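Local coordinates for hypothetical protein DR_0824 (Deinococcus radiodurans, PDB 2IMR) that deaminates aminodeoxyfutalosine to futalosine, a step of menaquinone biosynthesis, using one zinc ion per subunit, at residues A98-D103 / V149-W154; T246-F251 / L283-Y288; V90-P95 / A386-G391; E108-P113 / N261-L266. One frame throughout, in Å; residues are numbered along the deposited sequence.

Contact 1. Residues A98-D103 / V149-W154. With ZN (zinc ion), chain B.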
loop_
_atom_site.group_PDB
_atom_site.type_symbol
_atom_site.label_atom_id
_atom_site.label_comp_id
_atom_site.label_asym_id
_atom_site.label_seq_id
_atom_site.Cartn_x
_atom_site.Cartn_y
_atom_site.Cartn_z
ATOM N N ALA A 98 -1.263 -3.372 2.149
ATOM C CA ALA A 98 -1.958 -2.483 1.224
ATOM C C ALA A 98 -1.262 -2.146 -0.084
ATOM O O ALA A 98 -1.864 -1.524 -0.961
ATOM C CB ALA A 98 -2.344 -1.192 1.956
ATOM N N HIS A 99 0.002 -2.526 -0.218
ATOM C CA HIS A 99 0.703 -2.269 -1.465
ATOM C C HIS A 99 1.918 -3.153 -1.662
ATOM O O HIS A 99 2.867 -3.113 -0.878
ATOM C CB HIS A 99 1.158 -0.810 -1.573
ATOM C CG HIS A 99 1.782 -0.479 -2.898
ATOM N ND1 HIS A 99 1.037 -0.153 -4.010
ATOM C CD2 HIS A 99 3.074 -0.500 -3.303
ATOM C CE1 HIS A 99 1.842 0.016 -5.045
ATOM N NE2 HIS A 99 3.084 -0.192 -4.642
ATOM N N THR A 100 1.873 -3.951 -2.721
ATOM C CA THR A 100 2.991 -4.802 -3.087
ATOM C C THR A 100 2.859 -5.156 -4.562
ATOM O O THR A 100 1.863 -4.815 -5.213
ATOM C CB THR A 100 3.037 -6.108 -2.242
ATOM O OG1 THR A 100 4.234 -6.833 -2.557
ATOM C CG2 THR A 100 1.830 -6.986 -2.532
ATOM N N HIS A 101 3.887 -5.804 -5.096
ATOM C CA HIS A 101 3.882 -6.262 -6.480
ATOM C C HIS A 101 4.318 -7.722 -6.394
ATOM O O HIS A 101 5.459 -7.993 -6.017
ATOM C CB HIS A 101 4.909 -5.509 -7.335
ATOM C CG HIS A 101 4.613 -4.054 -7.534
ATOM N ND1 HIS A 101 4.365 -3.513 -8.778
ATOM C CD2 HIS A 101 4.605 -3.015 -6.664
ATOM C CE1 HIS A 101 4.222 -2.204 -8.669
ATOM N NE2 HIS A 101 4.364 -1.875 -7.396
ATOM N N LEU A 102 3.422 -8.655 -6.713
ATOM C CA LEU A 102 3.777 -10.074 -6.673
ATOM C C LEU A 102 4.443 -10.473 -7.988
ATOM O O LEU A 102 5.104 -11.512 -8.075
ATOM C CB LEU A 102 2.542 -10.944 -6.406
ATOM C CG LEU A 102 1.867 -10.679 -5.055
ATOM C CD1 LEU A 102 0.809 -11.738 -4.803
ATOM C CD2 LEU A 102 2.907 -10.715 -3.931
ATOM N N ASP A 103 4.253 -9.645 -9.013
ATOM C CA ASP A 103 4.887 -9.853 -10.311
ATOM C C ASP A 103 5.220 -8.461 -10.837
ATOM O O ASP A 103 4.477 -7.505 -10.595
ATOM C CB ASP A 103 3.967 -10.618 -11.292
ATOM C CG ASP A 103 3.007 -9.713 -12.063
ATOM O OD1 ASP A 103 2.045 -9.187 -11.460
ATOM O OD2 ASP A 103 3.210 -9.540 -13.287
ATOM N N VAL A 149 -4.776 -7.851 0.840
ATOM C CA VAL A 149 -3.632 -7.379 0.074
ATOM C C VAL A 149 -4.059 -6.423 -1.035
ATOM O O VAL A 149 -5.152 -6.544 -1.592
ATOM C CB VAL A 149 -2.848 -8.550 -0.571
ATOM C CG1 VAL A 149 -3.733 -9.301 -1.557
ATOM C CG2 VAL A 149 -1.603 -8.018 -1.283
ATOM N N GLY A 150 -3.185 -5.459 -1.315
ATOM C CA GLY A 150 -3.398 -4.497 -2.380
ATOM C C GLY A 150 -2.249 -4.807 -3.320
ATOM O O GLY A 150 -1.132 -4.330 -3.124
ATOM N N ASP A 151 -2.510 -5.628 -4.330
ATOM C CA ASP A 151 -1.461 -6.037 -5.253
ATOM C C ASP A 151 -1.503 -5.382 -6.620
ATOM O O ASP A 151 -2.549 -5.321 -7.265
ATOM C CB ASP A 151 -1.491 -7.560 -5.435
ATOM C CG ASP A 151 -0.395 -8.057 -6.356
ATOM O OD1 ASP A 151 0.768 -7.691 -6.118
ATOM O OD2 ASP A 151 -0.687 -8.818 -7.310
ATOM N N ILE A 152 -0.347 -4.893 -7.054
ATOM C CA ILE A 152 -0.225 -4.275 -8.358
ATOM C C ILE A 152 0.176 -5.406 -9.300
ATOM O O ILE A 152 1.169 -6.097 -9.059
ATOM C CB ILE A 152 0.864 -3.189 -8.371
ATOM C CG1 ILE A 152 0.579 -2.147 -7.281
ATOM C CG2 ILE A 152 0.925 -2.529 -9.753
ATOM C CD1 ILE A 152 -0.821 -1.545 -7.341
ATOM N N VAL A 153 -0.600 -5.591 -10.363
ATOM C CA VAL A 153 -0.358 -6.654 -11.334
ATOM C C VAL A 153 0.110 -6.119 -12.679
ATOM O O VAL A 153 -0.454 -5.156 -13.205
ATOM C CB VAL A 153 -1.650 -7.479 -11.589
ATOM C CG1 VAL A 153 -1.369 -8.592 -12.586
ATOM C CG2 VAL A 153 -2.177 -8.050 -10.288
ATOM N N TRP A 154 1.131 -6.758 -13.242
ATOM C CA TRP A 154 1.657 -6.355 -14.538
ATOM C C TRP A 154 1.215 -7.293 -15.659
ATOM O O TRP A 154 0.517 -6.882 -16.588
ATOM C CB TRP A 154 3.187 -6.301 -14.515
ATOM C CG TRP A 154 3.774 -6.005 -15.875
ATOM C CD1 TRP A 154 4.080 -6.909 -16.857
ATOM C CD2 TRP A 154 4.046 -4.710 -16.422
ATOM N NE1 TRP A 154 4.524 -6.251 -17.985
ATOM C CE2 TRP A 154 4.513 -4.901 -17.743
ATOM C CE3 TRP A 154 3.939 -3.405 -15.924
ATOM C CZ2 TRP A 154 4.873 -3.833 -18.574
ATOM C CZ3 TRP A 154 4.297 -2.342 -16.750
ATOM C CH2 TRP A 154 4.759 -2.564 -18.060
HETATM ZN ZN ZN B . 4.506 -0.170 -6.230
HETATM O O HOH W 1 1.287 -8.774 -8.906
HETATM O O HOH W 2 5.936 0.484 -5.371
#

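Contact 2. Residues T246-F251 / L283-Y288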
loop_
_atom_site.group_PDB
_atom_site.type_symbol
_atom_site.label_atom_id
_atom_site.label_comp_id
_atom_site.label_asym_id
_atom_site.label_seq_id
_atom_site.Cartn_x
_atom_site.Cartn_y
_atom_site.Cartn_z
ATOM N N THR A 246 13.877 13.182 -6.685
ATOM C CA THR A 246 14.141 13.614 -8.051
ATOM C C THR A 246 12.862 13.732 -8.888
ATOM O O THR A 246 12.872 14.333 -9.966
ATOM C CB THR A 246 15.147 12.671 -8.752
ATOM O OG1 THR A 246 14.745 11.310 -8.573
ATOM C CG2 THR A 246 16.545 12.861 -8.166
ATOM N N GLU A 247 11.763 13.161 -8.400
ATOM C CA GLU A 247 10.492 13.263 -9.111
ATOM C C GLU A 247 9.945 14.671 -8.869
ATOM O O GLU A 247 9.484 15.350 -9.794
ATOM C CB GLU A 247 9.486 12.225 -8.599
ATOM C CG GLU A 247 8.127 12.300 -9.306
ATOM C CD GLU A 247 7.094 11.356 -8.714
ATOM O OE1 GLU A 247 7.487 10.260 -8.264
ATOM O OE2 GLU A 247 5.890 11.703 -8.713
ATOM N N LEU A 248 10.005 15.117 -7.619
ATOM C CA LEU A 248 9.527 16.457 -7.288
ATOM C C LEU A 248 10.381 17.487 -8.030
ATOM O O LEU A 248 9.876 18.502 -8.516
ATOM C CB LEU A 248 9.627 16.695 -5.780
ATOM C CG LEU A 248 9.337 18.115 -5.285
ATOM C CD1 LEU A 248 7.895 18.508 -5.593
ATOM C CD2 LEU A 248 9.603 18.178 -3.790
ATOM N N GLU A 249 11.676 17.211 -8.126
ATOM C CA GLU A 249 12.595 18.118 -8.806
ATOM C C GLU A 249 12.249 18.341 -10.280
ATOM O O GLU A 249 12.209 19.484 -10.741
ATOM C CB GLU A 249 14.032 17.607 -8.705
ATOM C CG GLU A 249 15.061 18.613 -9.218
ATOM C CD GLU A 249 16.490 18.113 -9.113
ATOM O OE1 GLU A 249 16.760 17.220 -8.280
ATOM O OE2 GLU A 249 17.352 18.630 -9.855
ATOM N N MET A 250 11.996 17.268 -11.026
ATOM C CA MET A 250 11.690 17.454 -12.437
ATOM C C MET A 250 10.363 18.151 -12.675
ATOM O O MET A 250 10.202 18.838 -13.684
ATOM C CB MET A 250 11.761 16.133 -13.214
ATOM C CG MET A 250 10.824 15.041 -12.776
ATOM S SD MET A 250 10.997 13.616 -13.896
ATOM C CE MET A 250 9.494 12.745 -13.510
ATOM N N PHE A 251 9.409 18.002 -11.761
ATOM C CA PHE A 251 8.143 18.697 -11.950
ATOM C C PHE A 251 8.359 20.192 -11.747
ATOM O O PHE A 251 7.597 21.015 -12.249
ATOM C CB PHE A 251 7.070 18.186 -10.987
ATOM C CG PHE A 251 6.274 17.039 -11.538
ATOM C CD1 PHE A 251 6.806 15.754 -11.562
ATOM C CD2 PHE A 251 5.017 17.252 -12.091
ATOM C CE1 PHE A 251 6.098 14.701 -12.130
ATOM C CE2 PHE A 251 4.303 16.208 -12.662
ATOM C CZ PHE A 251 4.845 14.929 -12.681
ATOM N N LEU A 283 5.071 23.971 -9.209
ATOM C CA LEU A 283 4.418 22.715 -9.557
ATOM C C LEU A 283 4.986 21.528 -8.784
ATOM O O LEU A 283 6.155 21.515 -8.395
ATOM C CB LEU A 283 4.553 22.445 -11.059
ATOM C CG LEU A 283 3.793 21.238 -11.621
ATOM C CD1 LEU A 283 2.286 21.472 -11.517
ATOM C CD2 LEU A 283 4.195 21.010 -13.072
ATOM N N THR A 284 4.131 20.543 -8.545
ATOM C CA THR A 284 4.530 19.314 -7.867
ATOM C C THR A 284 3.674 18.221 -8.486
ATOM O O THR A 284 2.602 18.492 -9.037
ATOM C CB THR A 284 4.224 19.318 -6.356
ATOM O OG1 THR A 284 2.819 19.133 -6.164
ATOM C CG2 THR A 284 4.673 20.624 -5.709
ATOM N N PRO A 285 4.126 16.965 -8.402
ATOM C CA PRO A 285 3.300 15.911 -8.992
ATOM C C PRO A 285 1.894 15.871 -8.389
ATOM O O PRO A 285 0.930 15.532 -9.073
ATOM C CB PRO A 285 4.107 14.637 -8.713
ATOM C CG PRO A 285 4.934 15.002 -7.496
ATOM C CD PRO A 285 5.353 16.417 -7.804
ATOM N N VAL A 286 1.773 16.216 -7.111
ATOM C CA VAL A 286 0.463 16.202 -6.468
ATOM C C VAL A 286 -0.422 17.327 -7.002
ATOM O O VAL A 286 -1.599 17.111 -7.304
ATOM C CB VAL A 286 0.597 16.323 -4.936
ATOM C CG1 VAL A 286 -0.780 16.295 -4.287
ATOM C CG2 VAL A 286 1.457 15.165 -4.403
ATOM N N ARG A 287 0.137 18.525 -7.120
ATOM C CA ARG A 287 -0.637 19.649 -7.637
ATOM C C ARG A 287 -1.047 19.324 -9.071
ATOM O O ARG A 287 -2.166 19.604 -9.488
ATOM C CB ARG A 287 0.183 20.936 -7.609
ATOM C CG ARG A 287 -0.624 22.154 -8.015
ATOM C CD ARG A 287 0.229 23.403 -8.134
ATOM N NE ARG A 287 -0.503 24.438 -8.855
ATOM C CZ ARG A 287 0.058 25.352 -9.638
ATOM N NH1 ARG A 287 1.374 25.374 -9.805
ATOM N NH2 ARG A 287 -0.703 26.232 -10.276
ATOM N N TYR A 288 -0.128 18.725 -9.819
ATOM C CA TYR A 288 -0.404 18.322 -11.192
ATOM C C TYR A 288 -1.658 17.446 -11.257
ATOM O O TYR A 288 -2.582 17.725 -12.018
ATOM C CB TYR A 288 0.794 17.554 -11.758
ATOM C CG TYR A 288 0.464 16.679 -12.945
ATOM C CD1 TYR A 288 -0.041 17.228 -14.124
ATOM C CD2 TYR A 288 0.655 15.293 -12.886
ATOM C CE1 TYR A 288 -0.352 16.422 -15.217
ATOM C CE2 TYR A 288 0.348 14.479 -13.969
ATOM C CZ TYR A 288 -0.155 15.049 -15.132
ATOM O OH TYR A 288 -0.462 14.249 -16.207
#

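Contact 3. Residues V90-P95 / A386-G391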
loop_
_atom_site.group_PDB
_atom_site.type_symbol
_atom_site.label_atom_id
_atom_site.label_comp_id
_atom_site.label_asym_id
_atom_site.label_seq_id
_atom_site.Cartn_x
_atom_site.Cartn_y
_atom_site.Cartn_z
ATOM N N VAL A 90 2.254 -6.675 20.120
ATOM C CA VAL A 90 0.965 -6.450 19.500
ATOM C C VAL A 90 -0.017 -7.606 19.448
ATOM O O VAL A 90 0.341 -8.746 19.140
ATOM C CB VAL A 90 1.156 -5.949 18.041
ATOM C CG1 VAL A 90 -0.194 -5.717 17.381
ATOM C CG2 VAL A 90 2.003 -4.676 18.035
ATOM N N ILE A 91 -1.267 -7.289 19.760
ATOM C CA ILE A 91 -2.355 -8.246 19.668
ATOM C C ILE A 91 -3.366 -7.544 18.780
ATOM O O ILE A 91 -3.898 -6.490 19.148
ATOM C CB ILE A 91 -3.010 -8.557 21.027
ATOM C CG1 ILE A 91 -2.042 -9.356 21.903
ATOM C CG2 ILE A 91 -4.284 -9.350 20.800
ATOM C CD1 ILE A 91 -2.605 -9.743 23.258
ATOM N N ALA A 92 -3.614 -8.112 17.603
ATOM C CA ALA A 92 -4.548 -7.524 16.651
ATOM C C ALA A 92 -4.771 -8.453 15.470
ATOM O O ALA A 92 -4.009 -9.398 15.260
ATOM C CB ALA A 92 -4.007 -6.175 16.154
ATOM N N PRO A 93 -5.829 -8.203 14.682
ATOM C CA PRO A 93 -6.089 -9.059 13.526
ATOM C C PRO A 93 -4.863 -9.005 12.618
ATOM O O PRO A 93 -4.054 -8.081 12.728
ATOM C CB PRO A 93 -7.309 -8.403 12.883
ATOM C CG PRO A 93 -8.026 -7.806 14.061
ATOM C CD PRO A 93 -6.896 -7.199 14.848
ATOM N N PRO A 94 -4.696 -9.998 11.728
ATOM C CA PRO A 94 -3.532 -9.970 10.837
ATOM C C PRO A 94 -3.562 -8.688 10.008
ATOM O O PRO A 94 -4.613 -8.296 9.500
ATOM C CB PRO A 94 -3.713 -11.228 9.991
ATOM C CG PRO A 94 -5.199 -11.443 10.002
ATOM C CD PRO A 94 -5.555 -11.155 11.432
ATOM N N PRO A 95 -2.410 -8.021 9.863
ATOM C CA PRO A 95 -2.354 -6.777 9.091
ATOM C C PRO A 95 -2.552 -6.940 7.591
ATOM O O PRO A 95 -2.299 -7.998 7.018
ATOM C CB PRO A 95 -0.977 -6.228 9.433
ATOM C CG PRO A 95 -0.157 -7.483 9.553
ATOM C CD PRO A 95 -1.070 -8.392 10.358
ATOM N N ALA A 386 -3.366 1.626 11.498
ATOM C CA ALA A 386 -3.105 1.809 10.076
ATOM C C ALA A 386 -2.861 0.467 9.391
ATOM O O ALA A 386 -3.411 0.192 8.325
ATOM C CB ALA A 386 -1.894 2.718 9.879
ATOM N N ALA A 387 -2.033 -0.368 10.012
ATOM C CA ALA A 387 -1.705 -1.670 9.446
ATOM C C ALA A 387 -2.938 -2.528 9.213
ATOM O O ALA A 387 -3.046 -3.215 8.196
ATOM C CB ALA A 387 -0.727 -2.409 10.360
ATOM N N VAL A 388 -3.874 -2.477 10.152
ATOM C CA VAL A 388 -5.082 -3.282 10.055
ATOM C C VAL A 388 -6.283 -2.573 9.428
ATOM O O VAL A 388 -6.728 -2.944 8.339
ATOM C CB VAL A 388 -5.490 -3.816 11.446
ATOM C CG1 VAL A 388 -6.745 -4.669 11.330
ATOM C CG2 VAL A 388 -4.347 -4.626 12.039
ATOM N N LYS A 389 -6.811 -1.560 10.111
ATOM C CA LYS A 389 -7.979 -0.847 9.602
ATOM C C LYS A 389 -7.672 0.019 8.389
ATOM O O LYS A 389 -8.428 0.024 7.420
ATOM C CB LYS A 389 -8.602 0.017 10.699
ATOM C CG LYS A 389 -9.894 0.715 10.266
ATOM C CD LYS A 389 -10.955 -0.297 9.839
ATOM C CE LYS A 389 -12.243 0.392 9.409
ATOM N NZ LYS A 389 -13.324 -0.581 9.069
ATOM N N GLY A 390 -6.569 0.756 8.446
ATOM C CA GLY A 390 -6.201 1.602 7.324
ATOM C C GLY A 390 -6.125 0.796 6.038
ATOM O O GLY A 390 -6.708 1.175 5.024
ATOM N N GLY A 391 -5.410 -0.326 6.083
ATOM C CA GLY A 391 -5.270 -1.170 4.908
ATOM C C GLY A 391 -6.579 -1.758 4.422
ATOM O O GLY A 391 -6.829 -1.840 3.215
#

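Contact 4. Residues E108-P113 / N261-L266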
loop_
_atom_site.group_PDB
_atom_site.type_symbol
_atom_site.label_atom_id
_atom_site.label_comp_id
_atom_site.label_asym_id
_atom_site.label_seq_id
_atom_site.Cartn_x
_atom_site.Cartn_y
_atom_site.Cartn_z
ATOM N N GLU A 108 9.150 -1.687 -15.959
ATOM C CA GLU A 108 8.937 -0.695 -14.919
ATOM C C GLU A 108 10.217 -0.374 -14.147
ATOM O O GLU A 108 10.324 0.691 -13.546
ATOM C CB GLU A 108 7.778 -1.110 -13.988
ATOM C CG GLU A 108 7.935 -2.404 -13.232
ATOM C CD GLU A 108 6.612 -2.890 -12.647
ATOM O OE1 GLU A 108 5.918 -2.102 -11.958
ATOM O OE2 GLU A 108 6.265 -4.065 -12.875
ATOM N N PHE A 109 11.192 -1.284 -14.176
ATOM C CA PHE A 109 12.478 -1.050 -13.520
ATOM C C PHE A 109 13.281 -0.095 -14.404
ATOM O O PHE A 109 13.887 0.861 -13.922
ATOM C CB PHE A 109 13.263 -2.356 -13.365
ATOM C CG PHE A 109 12.922 -3.130 -12.124
ATOM C CD1 PHE A 109 13.569 -2.859 -10.920
ATOM C CD2 PHE A 109 11.943 -4.116 -12.151
ATOM C CE1 PHE A 109 13.243 -3.564 -9.758
ATOM C CE2 PHE A 109 11.610 -4.825 -10.998
ATOM C CZ PHE A 109 12.262 -4.545 -9.799
ATOM N N GLN A 110 13.269 -0.365 -15.706
ATOM C CA GLN A 110 13.994 0.453 -16.669
ATOM C C GLN A 110 13.468 1.884 -16.722
ATOM O O GLN A 110 14.228 2.821 -16.950
ATOM C CB GLN A 110 13.912 -0.175 -18.066
ATOM C CG GLN A 110 14.697 -1.478 -18.208
ATOM C CD GLN A 110 14.714 -2.003 -19.634
ATOM O OE1 GLN A 110 13.692 -2.458 -20.159
ATOM N NE2 GLN A 110 15.880 -1.937 -20.272
ATOM N N ALA A 111 12.168 2.046 -16.506
ATOM C CA ALA A 111 11.545 3.365 -16.548
ATOM C C ALA A 111 11.911 4.257 -15.363
ATOM O O ALA A 111 11.824 5.480 -15.456
ATOM C CB ALA A 111 10.036 3.212 -16.624
ATOM N N LEU A 112 12.318 3.650 -14.253
ATOM C CA LEU A 112 12.659 4.406 -13.049
ATOM C C LEU A 112 14.155 4.378 -12.716
ATOM O O LEU A 112 14.659 3.423 -12.121
ATOM C CB LEU A 112 11.839 3.870 -11.871
ATOM C CG LEU A 112 10.327 3.786 -12.131
ATOM C CD1 LEU A 112 9.599 3.350 -10.862
ATOM C CD2 LEU A 112 9.809 5.143 -12.594
ATOM N N PRO A 113 14.881 5.445 -13.083
ATOM C CA PRO A 113 16.320 5.586 -12.851
ATOM C C PRO A 113 16.817 5.275 -11.442
ATOM O O PRO A 113 17.822 4.580 -11.281
ATOM C CB PRO A 113 16.587 7.036 -13.248
ATOM C CG PRO A 113 15.621 7.242 -14.364
ATOM C CD PRO A 113 14.360 6.621 -13.803
ATOM N N ASN A 261 18.522 11.265 -16.645
ATOM C CA ASN A 261 19.202 9.969 -16.698
ATOM C C ASN A 261 18.279 8.826 -17.127
ATOM O O ASN A 261 18.595 7.652 -16.939
ATOM C CB ASN A 261 19.817 9.660 -15.330
ATOM C CG ASN A 261 20.911 10.643 -14.952
ATOM O OD1 ASN A 261 20.989 11.099 -13.808
ATOM N ND2 ASN A 261 21.768 10.971 -15.914
ATOM N N ARG A 262 17.138 9.180 -17.708
ATOM C CA ARG A 262 16.161 8.200 -18.176
ATOM C C ARG A 262 16.655 7.566 -19.470
ATOM O O ARG A 262 17.627 8.032 -20.070
ATOM C CB ARG A 262 14.836 8.900 -18.480
ATOM C CG ARG A 262 14.925 9.794 -19.727
ATOM C CD ARG A 262 13.647 10.567 -19.999
ATOM N NE ARG A 262 13.728 11.347 -21.237
ATOM C CZ ARG A 262 14.522 12.399 -21.425
ATOM N NH1 ARG A 262 15.327 12.822 -20.457
ATOM N NH2 ARG A 262 14.510 13.036 -22.591
ATOM N N MET A 263 15.986 6.499 -19.893
ATOM C CA MET A 263 16.313 5.855 -21.159
ATOM C C MET A 263 15.417 6.620 -22.126
ATOM O O MET A 263 14.198 6.494 -22.077
ATOM C CB MET A 263 15.943 4.372 -21.124
ATOM C CG MET A 263 16.812 3.564 -20.175
ATOM S SD MET A 263 16.482 1.797 -20.259
ATOM C CE MET A 263 17.508 1.333 -21.665
ATOM N N PRO A 264 16.018 7.440 -23.006
ATOM C CA PRO A 264 15.328 8.272 -24.001
ATOM C C PRO A 264 14.205 7.663 -24.840
ATOM O O PRO A 264 13.178 8.309 -25.061
ATOM C CB PRO A 264 16.479 8.808 -24.861
ATOM C CG PRO A 264 17.536 7.761 -24.715
ATOM C CD PRO A 264 17.471 7.447 -23.251
ATOM N N ALA A 265 14.387 6.430 -25.298
ATOM C CA ALA A 265 13.375 5.788 -26.128
ATOM C C ALA A 265 12.073 5.466 -25.391
ATOM O O ALA A 265 11.041 5.259 -26.021
ATOM C CB ALA A 265 13.950 4.515 -26.751
ATOM N N LEU A 266 12.113 5.442 -24.063
ATOM C CA LEU A 266 10.925 5.112 -23.276
ATOM C C LEU A 266 9.992 6.283 -22.974
ATOM O O LEU A 266 8.901 6.079 -22.438
ATOM C CB LEU A 266 11.338 4.477 -21.946
ATOM C CG LEU A 266 12.276 3.268 -21.954
ATOM C CD1 LEU A 266 12.388 2.718 -20.535
ATOM C CD2 LEU A 266 11.748 2.198 -22.889
#

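Contact 1. Residues A98-D103 / V149-W154
His99 NE2 and His101 NE2 each bind the zinc ion at 2.1 Å, while Ile152 packs against both rings. His240 and a water are further ligands, and Gln238, hydrogen-bonded to His99 ND1, and the zinc on NE2 together fix the rotation of that ring. The apolar part belongs to Ile152: its CB sits over one face of His101, 3.6 Å from the ring centroid, in a CH-pi contact, and its CG1, anti to the carbonyl carbon (chi1 -56°), comes within 3.4 Å of His99 CE1. Backbone bonds join the strands in parallel, with Thr100 N donating to Gly150 O and Ile152 N to Thr100 O at 2.9 Å. Carboxylates hold what follows. Asp151 OD1 receives Leu102 N at 2.9 Å on its syn side, 15° out of the carboxylate plane; Asp103 OD1 likewise takes Trp154 N at 3.1 Å, and its OD2 takes Ala155 N. An alanine at Asp151 would take away the acceptor of Leu102 N and a partner of the water that also meets this N-H, and would probably leave the turn after His101 less firmly placed. This His-X-His pair at the end of a barrel strand is the hallmark zinc motif of the amidohydrolase TIM barrel.

Contact 2. Residues T246-F251 / L283-Y288
Phe251 lays one ring face on Pro285, the first residue of a helix whose N-cap is Thr284, so that helix 245-253 packs against the start of helix 285-292 in the amidohydrolase domain. Pro285 CB stands 3.9 Å from the centroid of the Phe251 ring and 9° off its normal, a CH-pi contact. Leu283 CD2 comes to the edge of the same ring, 4.0 Å from Phe251 CD2, whereas the Tyr288 ring approaches obliquely, its plane turned 44° from that of Phe251. One helical turn earlier, Leu248 CD1 rests 3.8 Å from Thr284 CB. An alanine at Phe251 would probably open a gap over Pro285 and take the ring from beside Leu283 CD2 and Tyr288, although Leu283 would keep its contact with the backbone O. On the other flank Glu247, with CG anti to the backbone N and the chain extended beyond it, brings OE2 to 3.4 Å from Pro285 CB. That carboxylate is held in turn by Ala242 N on OE2 and, weakly, by Glu243 N on OE1, Glu243 being by similarity the proton donor. Further out, Ile275 touches Phe251, Leu283 and Tyr288. Thr284 OG1 bonds to Asp311 OD1 and also caps its own helix, accepting Arg287 N at 2.9 Å in a nearly straight bond of 171°.

Contact 3. Residues V90-P95 / A386-G391
Val388 is the bump of this interface, and the bend of chain from Ala92 to Pro95 is the shallow hollow that receives it. Its two methyls divide the work. CG1, anti to the backbone N (chi1 -179°), rests 4.1 Å from Pro93 CB, on the flank of that ring. CG2, anti to the carbonyl carbon, points deeper into the bend, where it lies 3.5 Å from Pro93 O and 4.2 Å from Pro95 CA; Ala92 CB borders the same methyl more loosely, at 4.4 Å. The branched tip of one valine thus meets a methyl, a proline ring, a carbonyl oxygen and an alpha carbon in succession. A second, smaller fit lies beside it, where Ala387 CB meets Pro95 CB at 3.9 Å. With only a methyl on Ala387, the helix backbone also comes close: Pro95 CA stands 3.7 Å from Ala387 O.

No hydrogen bond crosses between 90-95 and 386-391, although a backbone bond joins Ala387 to Val96 just beyond. The helix itself widens at this place into a pi-type turn, closed by Gly391 N on Ala386 O at 3.0 Å. Around the hollow, Tyr47 touches both Ala92 and Val388, and Trp414 NE1 hydrogen-bonds to Ala92 O. Strand 90-91 belongs to a small mixed sheet with 45-47 and 53-54, so the packing joins helix 380-395 to the chain as it leaves that sheet for the zinc-bearing strands, a junction consistent with the composite beta domain and TIM barrel of amidohydrolases.

Contact 4. Residues E108-P113 / N261-L266
Gln110 and Met263 meet at the outer side of this contact with their side chains slanting across each other, the thioether lying against the amide-bearing chain. Met263 SD is 3.8 Å from Gln110 NE2 and 3.9 Å from Gln110 CB. The bend of Met263 at chi3 (84°) carries its CE methyl to 3.9 Å from the same NE2, whereas the glutamine chain runs extended beyond CG. Packing of apolar groups on backbone makes up the rest. Leu266 CD1 is set against the last part of helix 106-111, 4.0 Å from Gln110 O and 4.1 Å from Ala111 N. Farther along, Pro113 CG touches the other segment at its peptide, 4.0 Å from Arg262 CA and equally close to Asn261 O. The polar bonds lie within a segment or go to neighbours: Leu266 N closes a 3-10 turn on Met263 O, Ala111 O bonds to Tyr267 OH, and Arg262 turns its guanidinium to Trp259, with a cation-pi contact to the ring and a bond from NH1 to the carbonyl. Ala111 also lies near His213, a predicted substrate residue. With no hydrogen bond between 108-113 and 261-266, the fit rests on van der Waals contact, the polarisable sulfur of Met263 set beside the amide of Gln110, and specifies shape more than exact orientation.

How the contacts relate
Contact 1 is the core of the set, a buried strand pair rich in hydrogen bonds and metal ligation, while contact 4 is partly exposed and contacts 2 and 3 are buried packings without a hydrogen bond across. Contact 2 centres on an aromatic ring packed on a proline at a helix start; contact 3 is aliphatic and joins a chain bend to a helix. Contacts 1 and 4 meet through Glu108, whose carboxylate nears His101 and Trp154; helix 106-111 follows strand 100-101 in the chain. Contact 3 touches contact 1 from another direction, at Ala98 and Gly391. Contacts 3 and 4 lie on opposite sides of the chain's centre, about 36 Å apart between centres, whereas contacts 2 and 4 share a side.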